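Local coordinates for protein AlyGC (Glaciecola chathamensis, PDB 5GKD) that degrades alginate as a polysaccharide lyase of family 6, probably by beta-elimination at a site that holds a calcium ion, at residues F34-E39 and I48-Q53; N113-E118 and D123-V128; T521-A526 and H559-F564; N529-T534 and E553-N558. All coordinates share one frame; numbering follows the deposited sequence.

From the N terminus, interaction 1 closes a loop of eight residues between 34-39 and 48-53 and sets two walls of the first beta-helix against each other, in successive coils. About 19 Å further on, centre to centre, interaction 2 folds the loop 113-118 back on 123-128 after only four intervening residues. The other two contacts belong to a second stack of parallel strands, with centres at least 37 Å from those of interactions 1 and 2. There, 529-534 and 553-558 of interaction 4 both fall between the segments of interaction 3, 521-526 and 559-564. Their centres are 4 Å apart, and probable backbone hydrogen bonds, His562 N to Asn529 O and Ile532 N to Phe563 O, join them.

Interaction 1: F34-E39 and I48-Q53; sequences FEVLFE and ITLRGQ
Phe38 lays the face of its ring over Leu50 while its far edge reaches the backbone of Ile48, across the interior of the parallel beta-helix, near its N-terminal end. The strand segments 35-39 and 48-52 run at 157° to each other, yet their axes come no closer than 9.1 Å. They therefore meet through side chains, as walls in different sheets do, and not as paired neighbours. From CB, the side chain of Phe38 extends with CG anti to the backbone N (chi1 -172°), which sends the ring across the gap. CD1 and CD2 are the first to lie over Leu50 CB, CD2 at 4.0 Å; CE1 and CE2 continue over it. The same CB stands 3.8 Å from the ring centroid and 11° off the ring normal, a well-centred CH-pi contact. At the tip, CZ meets Ile48 O at 3.4 Å, near the ring plane, and Ile48 CG2 at 4.0 Å. Alongside, Val36 CG1 touches Leu50 CD1 at 3.8 Å. Tyr11 and Leu15 of helix 8-17 also pack on Phe38. Were an alanine here, Leu50 CB would probably lose its aromatic cover and a gap would open between the walls. With apolar contact and CH-pi packing in place of hydrogen bonding between the segments, the cohesion depends on shape fit and exclusion of water.

Interaction 2: N113-E118 and D123-V128; sequences NFSNPE and DSWVMV
Trp125 presses its indole against the backbone of Asn113 and Phe114 at a corner of the right-handed parallel beta-helix, the fold of the pectate-lyase-like clan, where the loop after strand 105-112 returns to strand 124-128. The tight part lies at the six-membered ring: Trp125 CZ2 is 3.6 Å from Phe114 N, and Trp125 CH2 is 3.8 Å from Asn113 N. Phe114 CB sits above one face of the indole, offset toward the rim, at 4.1 Å from Trp125 CZ2. At the edge, near the ring plane, comes Ser115 OG, whose hydrogen-bonding partner is Arg144 N. The indole reaches the loop because its CG stands anti to the carbonyl carbon (chi1 -80°).

The side toward Asp123 and Asn116 is looser and hydrated, the two side chains coming no nearer than about 4.3 Å, from Asn116 CB to Asp123 OD2. Here water 3 accepts from Trp125 NE1 at 3.0 Å and from Asn116 N, while water 1 lies between Phe114 O and Asp123 OD2. The Asp123 carboxylate is anchored elsewhere as well, its OD1 by a salt bridge to Lys143 and a hydrogen bond from Asn145, which would be expected to steady its charge. An alanine in place of Trp125 would probably strip the Phe114 backbone of its aromatic packing and leave water 3 without the indole N-H, with Asn116 N as its remaining donor from the two segments. Beyond the waters, the loop is shaped by an Asx turn: Glu118 N donates to Asn116 OD1 at 3.0 Å, nearly straight at 167°, in the carbonyl plane on a lone pair.

Interaction 3: T521-A526 and H559-F564; sequences TNAPDA and HSYHFF
The phenol of Tyr561 meets the methyl group of Ala523 at an oblique angle, neither squarely over its face nor at its edge. The contact is concentrated at the hydroxyl end: Ala523 CB is 3.2 Å from Tyr561 OH and 3.6 Å from CE2, tight spacing for a methyl group. Two other flat groups lie in the same segment. The imidazole of His559 has Ser560 OG at its edge, in plane, with His559 ND1 and Ser560 OG hydrogen-bonded at 2.9 Å. The ring of His562 has Ser560 O above one face, offset toward the rim. Tyr561 reaches Ala523 because its CG is anti to the backbone N (chi1 -165°), extending the ring toward the loop 521-526.

At the other end of the contact the join is made by solvent. Ala526 O and His559 O are 4.4 Å apart, and water 4 donates to both, at 2.7 Å to Ala526 O and at a longer 3.2 Å to His559 O. An inverse gamma turn centred on Asp525 bends the chain just before this bridge.

The contact thus ties the equivalent loops of two successive coils, one between strands 517-519 and 530-534, the other between 551-555 and 564-565. Tyr561 also packs on Leu531 of strand 530-534. Further along, Phe563 meets Phe552 and Phe582 edge-to-face where the chain turns its corner, and His559 packs on Leu599 of the second subunit.

Interaction 4: N529-T534 and E553-N558; sequences NTLIRT and ENLDIN
Leu531 and Leu555 face each other with their CA atoms 7.9 Å apart, too far for backbone pairing, at a corner of the second parallel beta-helical stack. Both backbones bend here: the chain turns at Leu531 and Ile532, while Leu555 centres an inverse gamma turn, with a weak bond from Asp556 N to Asn554 O at 3.1 Å. Strand 530-534 pairs with 503-505 and 564-565, whereas 551-555 pairs with 517-519 and 581-585, evidence that the segments belong to different faces of the beta-helix, in successive coils, and meet through side chains.

The main apolar touch is narrow, Leu555 CD2 reaching Leu531 CB at 3.8 Å. In Leu555, chi1 of -77° puts CG anti to the carbonyl carbon and toward Leu531, and chi2 of 73° then turns CD2 to it. Nearer the start of 529-534, Ile557 CG2 approaches Asn529 ND2 at 4.1 Å, the side chains crossing obliquely; this is contact of an amide with a methyl and carries no polar bond. The amide has its polar needs met elsewhere, in a double grip that would fix its rotation: Asn529 OD1 pairs with Ser500 OG, and Asn529 ND2, the same atom that the isoleucine methyl approaches, gives a hydrogen bond to Pro524 O.

Interaction 1: F34-E39 and I48-Q53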
# COMPACT_ATOMS: atom_id res chain seq x y z
N PHE A 34 -1.98 -24.92 -14.05
CA PHE A 34 -2.90 -25.88 -14.65
C PHE A 34 -4.31 -25.60 -14.14
O PHE A 34 -4.66 -26.02 -13.03
CB PHE A 34 -2.47 -27.30 -14.34
CG PHE A 34 -3.19 -28.36 -15.15
CD1 PHE A 34 -3.93 -28.01 -16.27
CD2 PHE A 34 -3.11 -29.69 -14.79
CE1 PHE A 34 -4.57 -28.98 -17.01
CE2 PHE A 34 -3.78 -30.66 -15.53
CZ PHE A 34 -4.50 -30.30 -16.64
N GLU A 35 -5.13 -24.93 -14.96
CA GLU A 35 -6.55 -24.71 -14.67
C GLU A 35 -7.33 -25.90 -15.19
O GLU A 35 -7.63 -25.99 -16.38
CB GLU A 35 -7.03 -23.41 -15.30
CG GLU A 35 -6.42 -22.17 -14.69
CD GLU A 35 -6.92 -20.88 -15.33
OE1 GLU A 35 -8.09 -20.49 -15.09
OE2 GLU A 35 -6.14 -20.24 -16.05
N VAL A 36 -7.68 -26.83 -14.30
CA VAL A 36 -8.29 -28.09 -14.67
C VAL A 36 -9.79 -27.90 -14.79
O VAL A 36 -10.44 -27.46 -13.84
CB VAL A 36 -7.97 -29.19 -13.64
CG1 VAL A 36 -8.66 -30.49 -14.02
CG2 VAL A 36 -6.46 -29.37 -13.49
N LEU A 37 -10.35 -28.22 -15.95
CA LEU A 37 -11.79 -28.29 -16.14
C LEU A 37 -12.12 -29.75 -16.38
O LEU A 37 -11.84 -30.28 -17.46
CB LEU A 37 -12.28 -27.40 -17.28
CG LEU A 37 -13.76 -27.51 -17.67
CD1 LEU A 37 -14.65 -27.30 -16.45
CD2 LEU A 37 -14.15 -26.53 -18.78
N PHE A 38 -12.69 -30.40 -15.37
CA PHE A 38 -13.05 -31.81 -15.40
C PHE A 38 -14.54 -31.87 -15.69
O PHE A 38 -15.37 -31.85 -14.79
CB PHE A 38 -12.72 -32.48 -14.08
CG PHE A 38 -12.89 -33.98 -14.09
CD1 PHE A 38 -12.55 -34.72 -15.21
CD2 PHE A 38 -13.36 -34.64 -12.99
CE1 PHE A 38 -12.71 -36.09 -15.20
CE2 PHE A 38 -13.50 -36.01 -12.98
CZ PHE A 38 -13.18 -36.73 -14.08
N GLU A 39 -14.88 -31.93 -16.97
CA GLU A 39 -16.26 -31.85 -17.44
C GLU A 39 -16.53 -33.11 -18.23
O GLU A 39 -16.00 -33.28 -19.34
CB GLU A 39 -16.50 -30.59 -18.27
CG GLU A 39 -17.87 -30.58 -18.94
CD GLU A 39 -18.24 -29.22 -19.47
OE1 GLU A 39 -19.44 -28.89 -19.47
OE2 GLU A 39 -17.33 -28.49 -19.91
N ILE A 48 -16.55 -41.43 -13.79
CA ILE A 48 -15.32 -41.04 -14.47
C ILE A 48 -14.43 -40.34 -13.46
O ILE A 48 -14.86 -39.41 -12.77
CB ILE A 48 -15.60 -40.13 -15.67
CG1 ILE A 48 -16.57 -40.82 -16.63
CG2 ILE A 48 -14.31 -39.80 -16.40
CD1 ILE A 48 -17.00 -39.93 -17.76
N THR A 49 -13.19 -40.80 -13.34
CA THR A 49 -12.29 -40.41 -12.27
C THR A 49 -11.11 -39.63 -12.85
O THR A 49 -10.57 -39.98 -13.91
CB THR A 49 -11.80 -41.65 -11.52
OG1 THR A 49 -12.92 -42.33 -10.93
CG2 THR A 49 -10.81 -41.29 -10.43
N LEU A 50 -10.73 -38.56 -12.17
CA LEU A 50 -9.47 -37.84 -12.36
C LEU A 50 -8.65 -38.01 -11.10
O LEU A 50 -9.10 -37.62 -10.02
CB LEU A 50 -9.73 -36.35 -12.59
CG LEU A 50 -8.77 -35.41 -13.33
CD1 LEU A 50 -8.73 -34.04 -12.70
CD2 LEU A 50 -7.37 -35.95 -13.64
N ARG A 51 -7.45 -38.58 -11.22
CA ARG A 51 -6.67 -38.86 -10.02
C ARG A 51 -5.18 -38.75 -10.30
O ARG A 51 -4.73 -38.87 -11.44
CB ARG A 51 -7.00 -40.24 -9.43
CG ARG A 51 -7.23 -41.30 -10.46
CD ARG A 51 -7.46 -42.70 -9.85
NE ARG A 51 -6.16 -43.29 -9.61
CZ ARG A 51 -5.67 -44.35 -10.24
NH1 ARG A 51 -6.38 -45.01 -11.12
NH2 ARG A 51 -4.46 -44.75 -9.94
N GLY A 52 -4.42 -38.51 -9.25
CA GLY A 52 -2.98 -38.48 -9.38
C GLY A 52 -2.43 -39.90 -9.44
O GLY A 52 -2.94 -40.81 -8.79
N GLN A 53 -1.39 -40.07 -10.27
CA GLN A 53 -0.75 -41.37 -10.42
C GLN A 53 -0.35 -41.96 -9.08
O GLN A 53 -0.68 -43.11 -8.76
CB GLN A 53 0.48 -41.22 -11.32
CG GLN A 53 1.18 -42.52 -11.65
CD GLN A 53 2.48 -42.29 -12.42
OE1 GLN A 53 2.86 -41.17 -12.71
NE2 GLN A 53 3.16 -43.37 -12.73

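Interaction 2: N113-E118 and D123-V128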
# COMPACT_ATOMS: atom_id res chain seq x y z
N ASN A 113 -1.57 -24.17 2.09
CA ASN A 113 -1.03 -22.82 2.02
C ASN A 113 -1.02 -22.27 0.60
O ASN A 113 -0.10 -21.57 0.19
CB ASN A 113 0.37 -22.78 2.64
CG ASN A 113 0.32 -22.64 4.14
OD1 ASN A 113 0.24 -21.53 4.66
ND2 ASN A 113 0.30 -23.77 4.84
N PHE A 114 -2.08 -22.58 -0.14
CA PHE A 114 -2.34 -22.11 -1.51
C PHE A 114 -2.99 -20.73 -1.51
O PHE A 114 -4.03 -20.51 -2.13
CB PHE A 114 -3.23 -23.14 -2.20
CG PHE A 114 -3.09 -23.20 -3.68
CD1 PHE A 114 -1.94 -23.70 -4.26
CD2 PHE A 114 -4.15 -22.84 -4.50
CE1 PHE A 114 -1.83 -23.81 -5.64
CE2 PHE A 114 -4.06 -22.95 -5.88
CZ PHE A 114 -2.89 -23.42 -6.45
N SER A 115 -2.39 -19.78 -0.79
CA SER A 115 -3.05 -18.52 -0.48
C SER A 115 -2.69 -17.43 -1.47
O SER A 115 -1.54 -17.33 -1.91
CB SER A 115 -2.68 -18.02 0.92
OG SER A 115 -3.14 -18.90 1.89
N ASN A 116 -3.67 -16.61 -1.81
CA ASN A 116 -3.41 -15.39 -2.54
C ASN A 116 -2.30 -14.59 -1.86
O ASN A 116 -2.23 -14.56 -0.64
CB ASN A 116 -4.68 -14.55 -2.62
CG ASN A 116 -4.60 -13.47 -3.65
OD1 ASN A 116 -4.01 -12.41 -3.41
ND2 ASN A 116 -5.17 -13.74 -4.83
N PRO A 117 -1.43 -13.92 -2.63
CA PRO A 117 -0.36 -13.14 -1.99
C PRO A 117 -0.85 -11.98 -1.12
O PRO A 117 -0.12 -11.57 -0.21
CB PRO A 117 0.47 -12.61 -3.17
CG PRO A 117 0.03 -13.34 -4.35
CD PRO A 117 -1.30 -13.98 -4.08
N GLU A 118 -2.03 -11.42 -1.37
CA GLU A 118 -2.57 -10.32 -0.56
C GLU A 118 -3.67 -10.84 0.34
O GLU A 118 -4.63 -11.44 -0.14
CB GLU A 118 -3.13 -9.19 -1.43
CG GLU A 118 -2.13 -8.45 -2.26
CD GLU A 118 -2.73 -7.26 -2.99
OE1 GLU A 118 -3.30 -6.37 -2.33
OE2 GLU A 118 -2.65 -7.24 -4.24
N ASP A 123 -10.67 -14.93 -1.88
CA ASP A 123 -11.08 -16.09 -2.65
C ASP A 123 -11.61 -17.15 -1.68
O ASP A 123 -11.64 -16.94 -0.46
CB ASP A 123 -9.95 -16.64 -3.53
CG ASP A 123 -8.73 -17.15 -2.72
OD1 ASP A 123 -8.78 -17.24 -1.47
OD2 ASP A 123 -7.71 -17.45 -3.36
N SER A 124 -12.04 -18.27 -2.22
CA SER A 124 -12.45 -19.41 -1.42
C SER A 124 -11.71 -20.62 -1.96
O SER A 124 -11.30 -20.65 -3.12
CB SER A 124 -13.94 -19.64 -1.49
OG SER A 124 -14.63 -18.76 -0.63
N TRP A 125 -11.52 -21.62 -1.11
CA TRP A 125 -10.77 -22.77 -1.58
C TRP A 125 -11.66 -23.86 -2.15
O TRP A 125 -11.28 -24.50 -3.14
CB TRP A 125 -9.89 -23.33 -0.46
CG TRP A 125 -8.62 -22.54 -0.29
CD1 TRP A 125 -8.26 -21.39 -0.96
CD2 TRP A 125 -7.53 -22.86 0.57
NE1 TRP A 125 -7.03 -20.96 -0.53
CE2 TRP A 125 -6.56 -21.85 0.40
CE3 TRP A 125 -7.28 -23.88 1.49
CZ2 TRP A 125 -5.36 -21.86 1.10
CZ3 TRP A 125 -6.11 -23.87 2.19
CH2 TRP A 125 -5.16 -22.87 2.00
N VAL A 126 -12.84 -24.08 -1.57
CA VAL A 126 -13.80 -25.06 -2.06
C VAL A 126 -15.18 -24.43 -2.11
O VAL A 126 -15.66 -23.90 -1.11
CB VAL A 126 -13.82 -26.33 -1.18
CG1 VAL A 126 -14.72 -27.38 -1.77
CG2 VAL A 126 -12.39 -26.86 -0.97
N MET A 127 -15.85 -24.52 -3.27
CA MET A 127 -17.22 -24.05 -3.44
C MET A 127 -18.05 -25.17 -4.03
O MET A 127 -17.74 -25.67 -5.11
CB MET A 127 -17.30 -22.82 -4.35
CG MET A 127 -16.58 -21.63 -3.79
SD MET A 127 -17.36 -20.88 -2.36
CE MET A 127 -18.66 -20.01 -3.10
N VAL A 128 -19.13 -25.55 -3.33
CA VAL A 128 -20.00 -26.64 -3.76
C VAL A 128 -21.25 -26.07 -4.40
O VAL A 128 -21.90 -25.18 -3.82
CB VAL A 128 -20.35 -27.57 -2.58
CG1 VAL A 128 -20.88 -28.91 -3.10
CG2 VAL A 128 -19.15 -27.80 -1.71
O HOH W 1 -6.04 -19.62 -3.86
O HOH W 2 -6.54 -16.29 -5.17
O HOH W 3 -6.26 -18.06 -1.00

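Interaction 3: T521-A526 and H559-F564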
# COMPACT_ATOMS: atom_id res chain seq x y z
N THR A 521 21.48 7.87 15.65
CA THR A 521 22.12 9.14 15.34
C THR A 521 22.50 9.28 13.87
O THR A 521 22.39 10.36 13.28
CB THR A 521 23.35 9.31 16.24
OG1 THR A 521 22.92 9.54 17.59
CG2 THR A 521 24.25 10.46 15.75
N ASN A 522 22.94 8.19 13.24
CA ASN A 522 23.49 8.27 11.90
C ASN A 522 22.51 7.91 10.80
O ASN A 522 22.93 7.74 9.65
CB ASN A 522 24.71 7.36 11.82
CG ASN A 522 25.70 7.69 12.89
OD1 ASN A 522 25.72 7.10 13.96
ND2 ASN A 522 26.51 8.70 12.62
N ALA A 523 21.23 7.79 11.11
CA ALA A 523 20.23 7.58 10.07
C ALA A 523 20.22 8.76 9.09
O ALA A 523 20.64 9.86 9.45
CB ALA A 523 18.85 7.41 10.70
N PRO A 524 19.74 8.58 7.87
CA PRO A 524 19.75 9.69 6.91
C PRO A 524 18.94 10.87 7.42
O PRO A 524 17.95 10.71 8.14
CB PRO A 524 19.12 9.08 5.65
CG PRO A 524 19.22 7.60 5.84
CD PRO A 524 19.04 7.41 7.31
N ASP A 525 19.40 12.07 7.04
CA ASP A 525 18.79 13.33 7.47
C ASP A 525 17.57 13.59 6.60
O ASP A 525 17.56 14.44 5.70
CB ASP A 525 19.81 14.47 7.40
CG ASP A 525 19.34 15.74 8.10
OD1 ASP A 525 18.12 15.92 8.33
OD2 ASP A 525 20.19 16.59 8.42
N ALA A 526 16.51 12.84 6.88
CA ALA A 526 15.30 12.92 6.10
C ALA A 526 14.11 12.69 7.01
O ALA A 526 14.19 11.96 8.00
CB ALA A 526 15.31 11.90 4.96
N HIS A 559 12.27 15.18 11.45
CA HIS A 559 10.95 14.96 12.02
C HIS A 559 10.32 13.67 11.47
O HIS A 559 10.78 13.07 10.49
CB HIS A 559 10.06 16.18 11.80
CG HIS A 559 9.57 16.37 10.40
ND1 HIS A 559 8.55 15.62 9.84
CD2 HIS A 559 9.91 17.29 9.46
CE1 HIS A 559 8.31 16.04 8.62
NE2 HIS A 559 9.12 17.05 8.35
N SER A 560 9.27 13.21 12.17
CA SER A 560 8.50 12.03 11.77
C SER A 560 9.39 10.79 11.65
O SER A 560 9.26 10.00 10.72
CB SER A 560 7.75 12.27 10.45
OG SER A 560 6.86 13.36 10.57
N TYR A 561 10.29 10.61 12.60
CA TYR A 561 11.13 9.42 12.67
C TYR A 561 10.42 8.44 13.60
O TYR A 561 10.51 8.56 14.82
CB TYR A 561 12.52 9.76 13.17
CG TYR A 561 13.58 8.71 12.95
CD1 TYR A 561 13.25 7.37 12.78
CD2 TYR A 561 14.92 9.06 12.89
CE1 TYR A 561 14.23 6.42 12.57
CE2 TYR A 561 15.90 8.12 12.68
CZ TYR A 561 15.56 6.81 12.52
OH TYR A 561 16.54 5.88 12.31
N HIS A 562 9.73 7.47 13.01
CA HIS A 562 8.92 6.52 13.76
C HIS A 562 9.74 5.32 14.20
O HIS A 562 10.69 4.91 13.53
CB HIS A 562 7.74 6.05 12.92
CG HIS A 562 7.03 7.17 12.24
ND1 HIS A 562 6.34 8.15 12.93
CD2 HIS A 562 6.91 7.48 10.92
CE1 HIS A 562 5.83 9.01 12.07
NE2 HIS A 562 6.16 8.63 10.85
N PHE A 563 9.34 4.74 15.33
CA PHE A 563 9.99 3.50 15.74
C PHE A 563 9.44 2.30 14.96
O PHE A 563 10.22 1.49 14.44
CB PHE A 563 9.82 3.29 17.25
CG PHE A 563 10.33 1.97 17.72
CD1 PHE A 563 11.69 1.76 17.87
CD2 PHE A 563 9.46 0.94 17.98
CE1 PHE A 563 12.16 0.53 18.28
CE2 PHE A 563 9.92 -0.28 18.40
CZ PHE A 563 11.28 -0.49 18.55
N PHE A 564 8.11 2.15 14.89
CA PHE A 564 7.52 1.02 14.18
C PHE A 564 6.37 1.50 13.31
O PHE A 564 5.43 2.13 13.80
CB PHE A 564 7.01 -0.08 15.12
CG PHE A 564 6.46 -1.28 14.38
CD1 PHE A 564 7.30 -2.28 13.92
CD2 PHE A 564 5.11 -1.38 14.10
CE1 PHE A 564 6.81 -3.36 13.22
CE2 PHE A 564 4.60 -2.46 13.40
CZ PHE A 564 5.46 -3.46 12.96
O HOH W 4 12.91 10.78 10.07

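Interaction 4: N529-T534 and E553-N558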
# COMPACT_ATOMS: atom_id res chain seq x y z
N ASN A 529 11.75 8.70 8.49
CA ASN A 529 12.46 7.46 8.74
C ASN A 529 11.60 6.54 9.60
O ASN A 529 10.73 6.98 10.36
CB ASN A 529 13.79 7.70 9.46
CG ASN A 529 14.81 8.44 8.59
OD1 ASN A 529 14.67 8.52 7.37
ND2 ASN A 529 15.84 8.98 9.24
N THR A 530 11.87 5.25 9.51
CA THR A 530 11.12 4.23 10.23
C THR A 530 12.12 3.18 10.66
O THR A 530 12.62 2.43 9.82
CB THR A 530 10.02 3.61 9.35
OG1 THR A 530 10.61 3.04 8.18
CG2 THR A 530 9.00 4.65 8.91
N LEU A 531 12.41 3.11 11.95
CA LEU A 531 13.46 2.20 12.41
C LEU A 531 13.08 0.75 12.14
O LEU A 531 13.88 -0.02 11.59
CB LEU A 531 13.76 2.41 13.89
CG LEU A 531 15.04 1.73 14.35
CD1 LEU A 531 16.27 2.55 14.01
CD2 LEU A 531 14.99 1.41 15.85
N ILE A 532 11.87 0.36 12.51
CA ILE A 532 11.38 -0.99 12.26
C ILE A 532 10.02 -0.90 11.57
O ILE A 532 9.21 -0.03 11.89
CB ILE A 532 11.29 -1.82 13.55
CG1 ILE A 532 12.64 -1.85 14.27
CG2 ILE A 532 10.80 -3.24 13.26
CD1 ILE A 532 12.61 -2.56 15.60
N ARG A 533 9.78 -1.80 10.62
CA ARG A 533 8.52 -1.77 9.88
C ARG A 533 8.34 -3.11 9.19
O ARG A 533 9.28 -3.89 9.06
CB ARG A 533 8.50 -0.63 8.84
CG ARG A 533 9.52 -0.74 7.70
CD ARG A 533 9.32 0.32 6.60
NE ARG A 533 10.45 0.36 5.68
CZ ARG A 533 10.66 -0.51 4.70
NH1 ARG A 533 9.79 -1.48 4.47
NH2 ARG A 533 11.73 -0.40 3.92
N THR A 534 7.10 -3.37 8.77
CA THR A 534 6.87 -4.43 7.82
C THR A 534 7.31 -3.97 6.44
O THR A 534 7.52 -2.79 6.19
CB THR A 534 5.39 -4.84 7.77
OG1 THR A 534 4.61 -3.78 7.21
CG2 THR A 534 4.87 -5.18 9.15
N GLU A 553 17.43 4.86 21.01
CA GLU A 553 17.67 6.27 21.30
C GLU A 553 17.96 7.06 20.04
O GLU A 553 18.50 6.53 19.06
CB GLU A 553 18.85 6.47 22.24
CG GLU A 553 18.59 6.11 23.67
CD GLU A 553 19.77 6.45 24.56
OE1 GLU A 553 20.83 6.85 24.02
OE2 GLU A 553 19.64 6.32 25.79
N ASN A 554 17.63 8.34 20.10
CA ASN A 554 18.08 9.33 19.12
C ASN A 554 17.48 9.08 17.74
O ASN A 554 18.16 9.17 16.72
CB ASN A 554 19.61 9.37 19.07
CG ASN A 554 20.22 9.77 20.40
OD1 ASN A 554 19.73 10.68 21.07
ND2 ASN A 554 21.29 9.08 20.80
N LEU A 555 16.19 8.75 17.71
CA LEU A 555 15.42 8.73 16.47
C LEU A 555 14.91 10.15 16.20
O LEU A 555 13.71 10.42 16.13
CB LEU A 555 14.27 7.73 16.56
CG LEU A 555 14.58 6.23 16.42
CD1 LEU A 555 15.27 5.66 17.64
CD2 LEU A 555 13.29 5.47 16.14
N ASP A 556 15.86 11.07 16.06
CA ASP A 556 15.45 12.46 16.04
C ASP A 556 16.29 13.34 15.12
O ASP A 556 16.28 14.56 15.29
CB ASP A 556 15.47 13.03 17.47
CG ASP A 556 16.84 12.94 18.14
OD1 ASP A 556 17.73 12.22 17.65
OD2 ASP A 556 17.01 13.59 19.19
N ILE A 557 16.98 12.77 14.13
CA ILE A 557 17.77 13.60 13.23
C ILE A 557 16.87 14.51 12.39
O ILE A 557 17.29 15.59 11.99
CB ILE A 557 18.65 12.72 12.33
CG1 ILE A 557 19.66 13.59 11.57
CG2 ILE A 557 17.79 11.91 11.36
CD1 ILE A 557 20.80 12.82 10.95
N ASN A 558 15.64 14.08 12.13
CA ASN A 558 14.67 14.89 11.40
C ASN A 558 13.29 14.50 11.93
O ASN A 558 13.16 13.62 12.78
CB ASN A 558 14.83 14.68 9.89
CG ASN A 558 14.36 15.87 9.08
OD1 ASN A 558 13.26 16.38 9.29
ND2 ASN A 558 15.20 16.32 8.17